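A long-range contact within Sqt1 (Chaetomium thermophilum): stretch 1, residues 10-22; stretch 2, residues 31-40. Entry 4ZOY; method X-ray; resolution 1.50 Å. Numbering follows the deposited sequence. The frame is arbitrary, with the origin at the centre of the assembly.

Stretch 1 (10-22) YFDGHKDSVFAIA
Stretch 2 31-40: VATGGSEGDA

Strand 18-22 pairs antiparallel with strand 31-36; their directions differ by 152° and their axes approach to 4.4 Å. CA atoms face each other at 4.2 Å for Val 18 and Gly 35, 5.0 Å for Ala 20 and Gly 34, 4.4 Å for Ile 21 and Thr 33, and 5.2 Å for Ala 22 and Ala 32. The register slips by one between Val 18 and Ala 20, a beta bulge; there Phe 19 leaves the extended form (phi/psi -88/-26).

Backbone hydrogen bonds carry the pairing. Ala 22 N donates to Ala 32 O (2.9 Å) and Ala 32 N to Ala 22 O (2.8 Å). Gly 34 N donates to Ala 20 O (2.9 Å). At the bulge, Gly 34 O accepts from Ala 20 N (3.0 Å) and, weakly, from Phe 19 N (2.8 Å). Ser 36 N donates to Ser 17 O (2.8 Å).

Gly 35 (-172/-146) suits its place: a CB would lie 1.9 Å from Ser 17 O. Gly 38 (161/179) has a backbone that calls for glycine.

Side chains tie the loop 12-17 to the second stretch. Buried His 14 (chi1 m, chi2 -87°) brings NE2 to 2.8 Å from Thr 33 OG1 (chi1 p), a nearly straight hydrogen bond in which either could donate. Glu 37 (m, m, chi3 80°) curls back, so OE1 accepts from Lys 15 N at 2.9 Å.

Water extends this network. Water 2 donates to Glu 37 OE1 (2.7 Å) and also hydrogen-bonds His 14 ND1 (2.9 Å). Water 1 bridges Gly 13 O (2.8 Å) and Glu 37 OE2 (2.6 Å).

Apolar packing is modest. Ile 21 (t, t) places CG1 3.6 Å from CG1 of Val 31 (t). Ala 20, Ala 22 and Ala 32 share the face opposite Ile 21 and Thr 33. The contact buries 776 Å² in total.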

# COMPACT_ATOMS: atom_id res chain seq x y z
N TYR A 10 17.30 5.59 13.29
CA TYR A 10 16.09 5.05 13.87
C TYR A 10 15.27 6.14 14.51
O TYR A 10 15.76 7.24 14.78
CB TYR A 10 16.43 3.97 14.90
CG TYR A 10 17.04 4.50 16.17
CD1 TYR A 10 18.37 4.87 16.22
CD2 TYR A 10 16.28 4.63 17.33
CE1 TYR A 10 18.94 5.36 17.39
CE2 TYR A 10 16.84 5.11 18.50
CZ TYR A 10 18.17 5.48 18.52
OH TYR A 10 18.72 5.97 19.69
N PHE A 11 14.01 5.83 14.75
CA PHE A 11 13.15 6.70 15.53
C PHE A 11 12.33 5.84 16.47
O PHE A 11 11.61 4.94 16.02
CB PHE A 11 12.25 7.54 14.63
CG PHE A 11 11.20 8.31 15.37
CD1 PHE A 11 11.57 9.32 16.25
CD2 PHE A 11 9.86 8.04 15.19
CE1 PHE A 11 10.60 10.03 16.95
CE2 PHE A 11 8.89 8.74 15.88
CZ PHE A 11 9.26 9.75 16.76
N ASP A 12 12.44 6.09 17.77
CA ASP A 12 11.77 5.25 18.74
C ASP A 12 10.67 5.98 19.52
O ASP A 12 10.22 5.48 20.55
CB ASP A 12 12.80 4.67 19.72
CG ASP A 12 13.42 5.73 20.61
OD1 ASP A 12 13.77 6.81 20.08
OD2 ASP A 12 13.53 5.49 21.83
N GLY A 13 10.22 7.12 19.00
CA GLY A 13 9.21 7.92 19.68
C GLY A 13 7.84 7.29 19.88
O GLY A 13 7.17 7.57 20.87
N HIS A 14 7.40 6.47 18.93
CA HIS A 14 6.12 5.79 19.10
C HIS A 14 6.14 4.90 20.33
O HIS A 14 7.12 4.22 20.60
CB HIS A 14 5.77 4.95 17.86
CG HIS A 14 5.52 5.76 16.63
ND1 HIS A 14 4.27 6.28 16.33
CD2 HIS A 14 6.33 6.13 15.61
CE1 HIS A 14 4.34 6.94 15.18
NE2 HIS A 14 5.58 6.86 14.73
N LYS A 15 5.05 4.89 21.09
CA LYS A 15 5.02 4.08 22.31
C LYS A 15 4.62 2.64 22.03
O LYS A 15 4.91 1.74 22.82
CB LYS A 15 4.08 4.68 23.35
CG LYS A 15 4.50 6.07 23.80
CD LYS A 15 3.55 6.61 24.85
CE LYS A 15 3.99 7.98 25.34
NZ LYS A 15 3.05 8.52 26.35
N ASP A 16 3.96 2.41 20.91
CA ASP A 16 3.57 1.06 20.56
C ASP A 16 3.53 0.94 19.03
O ASP A 16 4.10 1.78 18.34
CB ASP A 16 2.22 0.69 21.19
CG ASP A 16 2.12 -0.79 21.52
OD1 ASP A 16 2.87 -1.62 20.98
OD2 ASP A 16 1.26 -1.15 22.36
N SER A 17 2.88 -0.11 18.54
CA SER A 17 2.86 -0.48 17.13
C SER A 17 2.79 0.70 16.17
O SER A 17 1.92 1.56 16.29
CB SER A 17 1.66 -1.38 16.84
OG SER A 17 1.62 -2.49 17.73
N VAL A 18 3.71 0.71 15.21
CA VAL A 18 3.69 1.71 14.15
C VAL A 18 3.07 1.05 12.92
O VAL A 18 3.70 0.24 12.24
CB VAL A 18 5.11 2.25 13.84
CG1 VAL A 18 4.99 3.58 13.13
CG2 VAL A 18 5.92 2.43 15.13
N PHE A 19 1.80 1.40 12.66
CA PHE A 19 1.00 0.72 11.64
C PHE A 19 1.13 1.29 10.25
O PHE A 19 0.88 0.59 9.27
CB PHE A 19 -0.49 0.76 12.02
CG PHE A 19 -0.85 -0.06 13.22
CD1 PHE A 19 -0.62 -1.42 13.24
CD2 PHE A 19 -1.47 0.53 14.30
CE1 PHE A 19 -0.98 -2.18 14.35
CE2 PHE A 19 -1.83 -0.22 15.41
CZ PHE A 19 -1.58 -1.57 15.43
N ALA A 20 1.47 2.58 10.16
CA ALA A 20 1.35 3.30 8.90
C ALA A 20 2.55 4.16 8.60
O ALA A 20 3.22 4.68 9.52
CB ALA A 20 0.09 4.16 8.93
N ILE A 21 2.82 4.34 7.31
CA ILE A 21 3.91 5.20 6.88
C ILE A 21 3.58 5.79 5.51
O ILE A 21 2.98 5.12 4.66
CB ILE A 21 5.25 4.43 6.85
CG1 ILE A 21 6.40 5.32 6.38
CG2 ILE A 21 5.14 3.15 6.00
CD1 ILE A 21 7.80 4.72 6.66
N ALA A 22 3.94 7.05 5.33
CA ALA A 22 3.77 7.72 4.04
C ALA A 22 5.01 8.53 3.73
O ALA A 22 5.72 8.98 4.64
CB ALA A 22 2.54 8.59 4.05
N VAL A 31 9.05 11.86 5.62
CA VAL A 31 8.30 10.64 5.88
C VAL A 31 7.44 10.81 7.13
O VAL A 31 7.92 11.33 8.14
CB VAL A 31 9.24 9.44 6.05
CG1 VAL A 31 8.48 8.20 6.45
CG2 VAL A 31 10.03 9.20 4.77
N ALA A 32 6.19 10.38 7.05
CA ALA A 32 5.28 10.38 8.19
C ALA A 32 5.03 8.97 8.68
O ALA A 32 4.88 8.04 7.89
CB ALA A 32 3.96 11.05 7.82
N THR A 33 4.98 8.79 10.00
CA THR A 33 4.74 7.49 10.60
C THR A 33 3.61 7.60 11.61
O THR A 33 3.41 8.64 12.20
CB THR A 33 6.01 6.91 11.26
OG1 THR A 33 6.48 7.81 12.27
CG2 THR A 33 7.11 6.73 10.23
N GLY A 34 2.86 6.52 11.79
CA GLY A 34 1.67 6.61 12.62
C GLY A 34 1.31 5.27 13.24
O GLY A 34 1.46 4.21 12.63
N GLY A 35 0.80 5.31 14.46
CA GLY A 35 0.37 4.07 15.07
C GLY A 35 -0.35 4.22 16.39
O GLY A 35 -1.09 5.19 16.62
N SER A 36 -0.12 3.22 17.24
CA SER A 36 -0.80 3.07 18.52
C SER A 36 0.12 3.48 19.66
O SER A 36 1.32 3.22 19.61
CB SER A 36 -1.25 1.63 18.69
OG SER A 36 -1.66 1.38 20.04
N GLU A 37 -0.44 4.11 20.68
CA GLU A 37 0.37 4.50 21.83
C GLU A 37 0.27 3.52 22.98
O GLU A 37 0.84 3.75 24.04
CB GLU A 37 -0.01 5.90 22.30
CG GLU A 37 0.42 6.99 21.34
CD GLU A 37 1.93 7.19 21.30
OE1 GLU A 37 2.63 6.41 20.62
OE2 GLU A 37 2.42 8.14 21.94
N GLY A 38 -0.44 2.42 22.76
CA GLY A 38 -0.56 1.40 23.79
C GLY A 38 -1.73 0.47 23.57
O GLY A 38 -2.50 0.62 22.62
N ASP A 39 -1.88 -0.50 24.47
CA ASP A 39 -2.90 -1.53 24.29
C ASP A 39 -4.12 -1.36 25.17
O ASP A 39 -5.07 -2.13 25.07
CB ASP A 39 -2.29 -2.90 24.52
CG ASP A 39 -1.20 -3.21 23.52
OD1 ASP A 39 -1.47 -3.13 22.31
OD2 ASP A 39 -0.07 -3.51 23.96
N ALA A 40 -4.09 -0.35 26.03
CA ALA A 40 -5.27 -0.00 26.82
C ALA A 40 -6.42 0.32 25.88
O ALA A 40 -6.21 0.82 24.77
CB ALA A 40 -4.98 1.17 27.73
O HOH W 1 4.76 8.94 21.24
O HOH W 2 2.22 5.35 18.15
O HOH W 3 -0.90 -2.68 18.98